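Local structure of leucine aminopeptidase A1, chloroplastic (Solanum lycopersicum, 5D8N) at residues A[43-56]-A[102-114]. The protein removes unsubstituted N-terminal amino acids from peptides as a magnesium-dependent homohexameric aminopeptidase of the M17 family, with roles in wound signalling and insect defence. The protein carries 1 engineered substitution. Numbering follows the deposited sequence. Where two conformers were deposited one is given.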
loop_
_atom_site.group_PDB
_atom_site.type_symbol
_atom_site.label_atom_id
_atom_site.label_comp_id
_atom_site.label_asym_id
_atom_site.label_seq_id
_atom_site.Cartn_x
_atom_site.Cartn_y
_atom_site.Cartn_z
ATOM N N GLN A 43 17.055 -37.643 46.291
ATOM C CA GLN A 43 17.069 -38.638 45.228
ATOM C C GLN A 43 15.787 -38.590 44.378
ATOM O O GLN A 43 14.666 -38.438 44.869
ATOM C CB GLN A 43 17.339 -40.046 45.790
ATOM C CG GLN A 43 18.787 -40.553 45.680
ATOM C CD GLN A 43 19.277 -40.822 44.253
ATOM O OE1 GLN A 43 18.490 -41.076 43.331
ATOM N NE2 GLN A 43 20.599 -40.822 44.080
ATOM N N GLY A 44 15.985 -38.559 43.065
ATOM C CA GLY A 44 14.887 -38.498 42.106
ATOM C C GLY A 44 15.451 -38.218 40.726
ATOM O O GLY A 44 16.656 -38.349 40.520
ATOM N N ASP A 45 14.607 -37.767 39.803
ATOM C CA ASP A 45 14.986 -37.751 38.401
ATOM C C ASP A 45 15.843 -36.542 38.016
ATOM O O ASP A 45 16.660 -36.615 37.108
ATOM C CB ASP A 45 13.751 -37.795 37.517
ATOM C CG ASP A 45 12.901 -39.014 37.767
ATOM O OD1 ASP A 45 13.465 -40.054 38.158
ATOM O OD2 ASP A 45 11.664 -38.933 37.611
ATOM N N LEU A 46 15.600 -35.414 38.657
ATOM C CA LEU A 46 16.231 -34.176 38.268
ATOM C C LEU A 46 16.277 -33.206 39.428
ATOM O O LEU A 46 15.254 -32.859 40.014
ATOM C CB LEU A 46 15.466 -33.538 37.113
ATOM C CG LEU A 46 15.924 -32.121 36.737
ATOM C CD1 LEU A 46 17.283 -32.132 36.051
ATOM C CD2 LEU A 46 14.870 -31.526 35.826
ATOM N N LEU A 47 17.468 -32.687 39.664
ATOM C CA LEU A 47 17.692 -31.626 40.625
ATOM C C LEU A 47 18.103 -30.383 39.842
ATOM O O LEU A 47 19.146 -30.360 39.176
ATOM C CB LEU A 47 18.831 -32.037 41.571
ATOM C CG LEU A 47 19.328 -30.952 42.531
ATOM C CD1 LEU A 47 18.228 -30.480 43.476
ATOM C CD2 LEU A 47 20.509 -31.474 43.329
ATOM N N ALA A 48 17.338 -29.319 40.023
ATOM C CA ALA A 48 17.659 -28.033 39.423
ATOM C C ALA A 48 18.122 -27.064 40.495
ATOM O O ALA A 48 17.435 -26.866 41.503
ATOM C CB ALA A 48 16.425 -27.457 38.727
ATOM N N ILE A 49 19.255 -26.429 40.241
ATOM C CA ILE A 49 19.841 -25.494 41.187
ATOM C C ILE A 49 20.032 -24.114 40.575
ATOM O O ILE A 49 20.659 -23.954 39.522
ATOM C CB ILE A 49 21.221 -25.990 41.630
ATOM C CG1 ILE A 49 21.042 -27.313 42.368
ATOM C CG2 ILE A 49 21.882 -24.954 42.542
ATOM C CD1 ILE A 49 22.310 -28.142 42.372
ATOM N N GLY A 50 19.467 -23.118 41.242
ATOM C CA GLY A 50 19.518 -21.738 40.766
ATOM C C GLY A 50 20.759 -21.086 41.317
ATOM O O GLY A 50 20.926 -21.066 42.537
ATOM N N ALA A 51 21.655 -20.639 40.431
ATOM C CA ALA A 51 22.916 -20.053 40.842
ATOM C C ALA A 51 23.090 -18.694 40.198
ATOM O O ALA A 51 23.050 -18.583 38.971
ATOM C CB ALA A 51 24.089 -20.966 40.480
ATOM N N THR A 52 23.487 -17.727 41.025
ATOM C CA THR A 52 23.858 -16.402 40.555
ATOM C C THR A 52 25.267 -16.497 39.995
ATOM O O THR A 52 25.982 -17.460 40.282
ATOM C CB THR A 52 23.859 -15.361 41.714
ATOM O OG1 THR A 52 24.859 -15.714 42.680
ATOM C CG2 THR A 52 22.503 -15.283 42.433
ATOM N N GLU A 53 25.726 -15.413 39.377
ATOM C CA GLU A 53 27.113 -15.294 38.919
ATOM C C GLU A 53 28.084 -15.396 40.074
ATOM O O GLU A 53 29.056 -16.141 39.989
ATOM C CB GLU A 53 27.356 -14.005 38.136
ATOM C CG GLU A 53 26.463 -13.917 36.915
ATOM C CD GLU A 53 26.791 -12.759 35.997
ATOM O OE1 GLU A 53 25.854 -12.173 35.420
ATOM O OE2 GLU A 53 27.984 -12.578 35.698
ATOM N N ASN A 54 27.758 -14.767 41.198
ATOM C CA ASN A 54 28.612 -14.861 42.376
ATOM C C ASN A 54 28.671 -16.273 42.959
ATOM O O ASN A 54 29.719 -16.698 43.456
ATOM C CB ASN A 54 28.148 -13.872 43.450
ATOM C CG ASN A 54 28.424 -12.415 43.094
ATOM O OD1 ASN A 54 29.173 -12.078 42.168
ATOM N ND2 ASN A 54 27.826 -11.525 43.880
ATOM N N ASP A 55 27.550 -16.990 42.922
ATOM C CA ASP A 55 27.502 -18.396 43.356
ATOM C C ASP A 55 28.459 -19.299 42.569
ATOM O O ASP A 55 28.810 -20.377 43.051
ATOM C CB ASP A 55 26.104 -18.992 43.172
ATOM C CG ASP A 55 25.058 -18.364 44.071
ATOM O OD1 ASP A 55 25.417 -17.815 45.132
ATOM O OD2 ASP A 55 23.860 -18.488 43.733
ATOM N N MET A 56 28.840 -18.893 41.357
ATOM C CA MET A 56 29.724 -19.696 40.498
ATOM C C MET A 56 31.217 -19.363 40.616
ATOM O O MET A 56 32.047 -19.864 39.850
ATOM C CB MET A 56 29.292 -19.541 39.037
ATOM C CG MET A 56 27.876 -20.009 38.771
ATOM S SD MET A 56 27.595 -21.721 39.261
ATOM C CE MET A 56 28.824 -22.533 38.237
ATOM N N PRO A 102 25.389 -41.250 36.834
ATOM C CA PRO A 102 24.732 -42.489 37.273
ATOM C C PRO A 102 23.995 -42.250 38.582
ATOM O O PRO A 102 24.574 -41.720 39.519
ATOM C CB PRO A 102 25.881 -43.477 37.512
ATOM C CG PRO A 102 27.148 -42.734 37.224
ATOM C CD PRO A 102 26.823 -41.421 36.564
ATOM N N GLY A 103 22.695 -42.493 38.573
ATOM C CA GLY A 103 21.853 -42.223 39.726
ATOM C C GLY A 103 21.065 -40.925 39.680
ATOM O O GLY A 103 20.235 -40.675 40.553
ATOM N N GLY A 104 21.301 -40.078 38.685
ATOM C CA GLY A 104 20.507 -38.864 38.604
ATOM C C GLY A 104 20.891 -37.851 37.545
ATOM O O GLY A 104 21.653 -38.136 36.614
ATOM N N ARG A 105 20.304 -36.661 37.678
ATOM C CA ARG A 105 20.516 -35.594 36.715
ATOM C C ARG A 105 20.519 -34.269 37.464
ATOM O O ARG A 105 19.622 -34.005 38.259
ATOM C CB ARG A 105 19.406 -35.660 35.669
ATOM C CG ARG A 105 19.612 -34.753 34.484
ATOM C CD ARG A 105 18.405 -34.791 33.566
ATOM N NE ARG A 105 18.395 -35.966 32.697
ATOM C CZ ARG A 105 18.902 -36.007 31.471
ATOM N NH1 ARG A 105 19.550 -34.970 30.967
ATOM N NH2 ARG A 105 18.689 -37.063 30.704
ATOM N N ILE A 106 21.474 -33.413 37.135
ATOM C CA ILE A 106 21.509 -32.076 37.679
ATOM C C ILE A 106 21.425 -31.040 36.570
ATOM O O ILE A 106 22.056 -31.188 35.527
ATOM C CB ILE A 106 22.784 -31.844 38.504
ATOM C CG1 ILE A 106 22.639 -32.612 39.813
ATOM C CG2 ILE A 106 22.949 -30.366 38.845
ATOM C CD1 ILE A 106 23.866 -32.613 40.709
ATOM N N THR A 107 20.640 -29.988 36.782
ATOM C CA THR A 107 20.756 -28.799 35.941
ATOM C C THR A 107 21.043 -27.559 36.780
ATOM O O THR A 107 20.356 -27.295 37.770
ATOM C CB THR A 107 19.523 -28.571 35.043
ATOM O OG1 THR A 107 19.753 -27.461 34.157
ATOM C CG2 THR A 107 18.272 -28.334 35.874
ATOM N N LEU A 108 22.094 -26.835 36.398
ATOM C CA LEU A 108 22.377 -25.527 36.981
ATOM C C LEU A 108 21.740 -24.462 36.115
ATOM O O LEU A 108 21.835 -24.510 34.898
ATOM C CB LEU A 108 23.882 -25.276 37.024
ATOM C CG LEU A 108 24.730 -26.372 37.686
ATOM C CD1 LEU A 108 26.162 -25.873 37.710
ATOM C CD2 LEU A 108 24.243 -26.667 39.099
ATOM N N VAL A 109 21.053 -23.520 36.744
ATOM C CA VAL A 109 20.326 -22.475 36.038
ATOM C C VAL A 109 20.841 -21.126 36.484
ATOM O O VAL A 109 20.856 -20.828 37.684
ATOM C CB VAL A 109 18.824 -22.544 36.369
ATOM C CG1 VAL A 109 18.080 -21.429 35.664
ATOM C CG2 VAL A 109 18.264 -23.897 35.949
ATOM N N GLY A 110 21.245 -20.305 35.521
ATOM C CA GLY A 110 21.857 -19.017 35.826
ATOM C C GLY A 110 20.820 -18.014 36.265
ATOM O O GLY A 110 19.792 -17.883 35.627
ATOM N N LEU A 111 21.063 -17.340 37.386
ATOM C CA LEU A 111 20.168 -16.280 37.847
ATOM C C LEU A 111 20.690 -14.868 37.540
ATOM O O LEU A 111 20.052 -13.875 37.892
ATOM C CB LEU A 111 19.938 -16.439 39.342
ATOM C CG LEU A 111 19.306 -17.770 39.758
ATOM C CD1 LEU A 111 19.208 -17.907 41.272
ATOM C CD2 LEU A 111 17.928 -17.917 39.133
ATOM N N GLY A 112 21.913 -14.781 37.023
ATOM C CA GLY A 112 22.550 -13.505 36.747
ATOM C C GLY A 112 23.054 -12.832 38.009
ATOM O O GLY A 112 23.372 -13.499 38.990
ATOM N N SER A 113 23.107 -11.504 37.989
ATOM C CA SER A 113 23.379 -10.731 39.198
ATOM C C SER A 113 22.289 -9.670 39.377
ATOM O O SER A 113 21.777 -9.081 38.417
ATOM C CB SER A 113 24.772 -10.106 39.093
ATOM O OG SER A 113 24.829 -9.145 38.049
ATOM N N SER A 114 21.849 -9.496 40.613
ATOM C CA SER A 114 20.872 -8.458 40.918
ATOM C C SER A 114 19.594 -8.678 40.119
ATOM O O SER A 114 19.034 -7.734 39.562
ATOM C CB SER A 114 21.428 -7.056 40.613
ATOM O OG SER A 114 22.576 -6.745 41.386
HETATM O O HOH W 1 16.825 -38.128 34.282
#
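Thr107 O takes two donors from the neighbouring strand: the N-H of Ile49, 2.8 Å away and nearly in line with the carbonyl, and the polarised CA-H of Ala48, with CA at 3.2 Å. This is a parallel pair within the mixed six-stranded sheet of the N-terminal domain, whose family belongs to the macro-domain clan; strand 104-112 lies next to the outermost strand, 96-101. Leu47, Ile49 and Ala51 each donate and accept across the pair, while Leu46, Ala48 and Gly50 turn their backbone bonds to strand 139-144. On one face Ile49 and Leu108 run side by side, Ile49 CB 4.0 Å from Leu108 CD2, packed against helix 67-75. On the other, Ala48 and Val109 meet helix 119-134.

At the start of the pair, the Leu46 side chain crosses the aliphatic part of Arg105, its CD1 3.8 Å from Arg105 CD. A turn about the CG-CD bond of the arginine (chi3 -80°) swings NE out to a water, 3.1 Å from that NE, which in turn donates to Asp45 O. The guanidinium goes on to Asn98 and to salt bridges with Glu86 and Glu87 of the second subunit.

At the far end Leu111 CD1 presses against the backbone, 3.5 Å from Gly50 C. Thr52 carries an ST motif: chi1 of 64° sets OG1 to accept from Asp55 N at 3.0 Å, while Asp55 OD2 takes Thr52 N in return. A valine here would probably leave Asp55 N without that side-chain acceptor and slacken the turn. Just past it, Glu53 N reaches Gly112 O at 3.1 Å, approaching 46° out of the carbonyl plane.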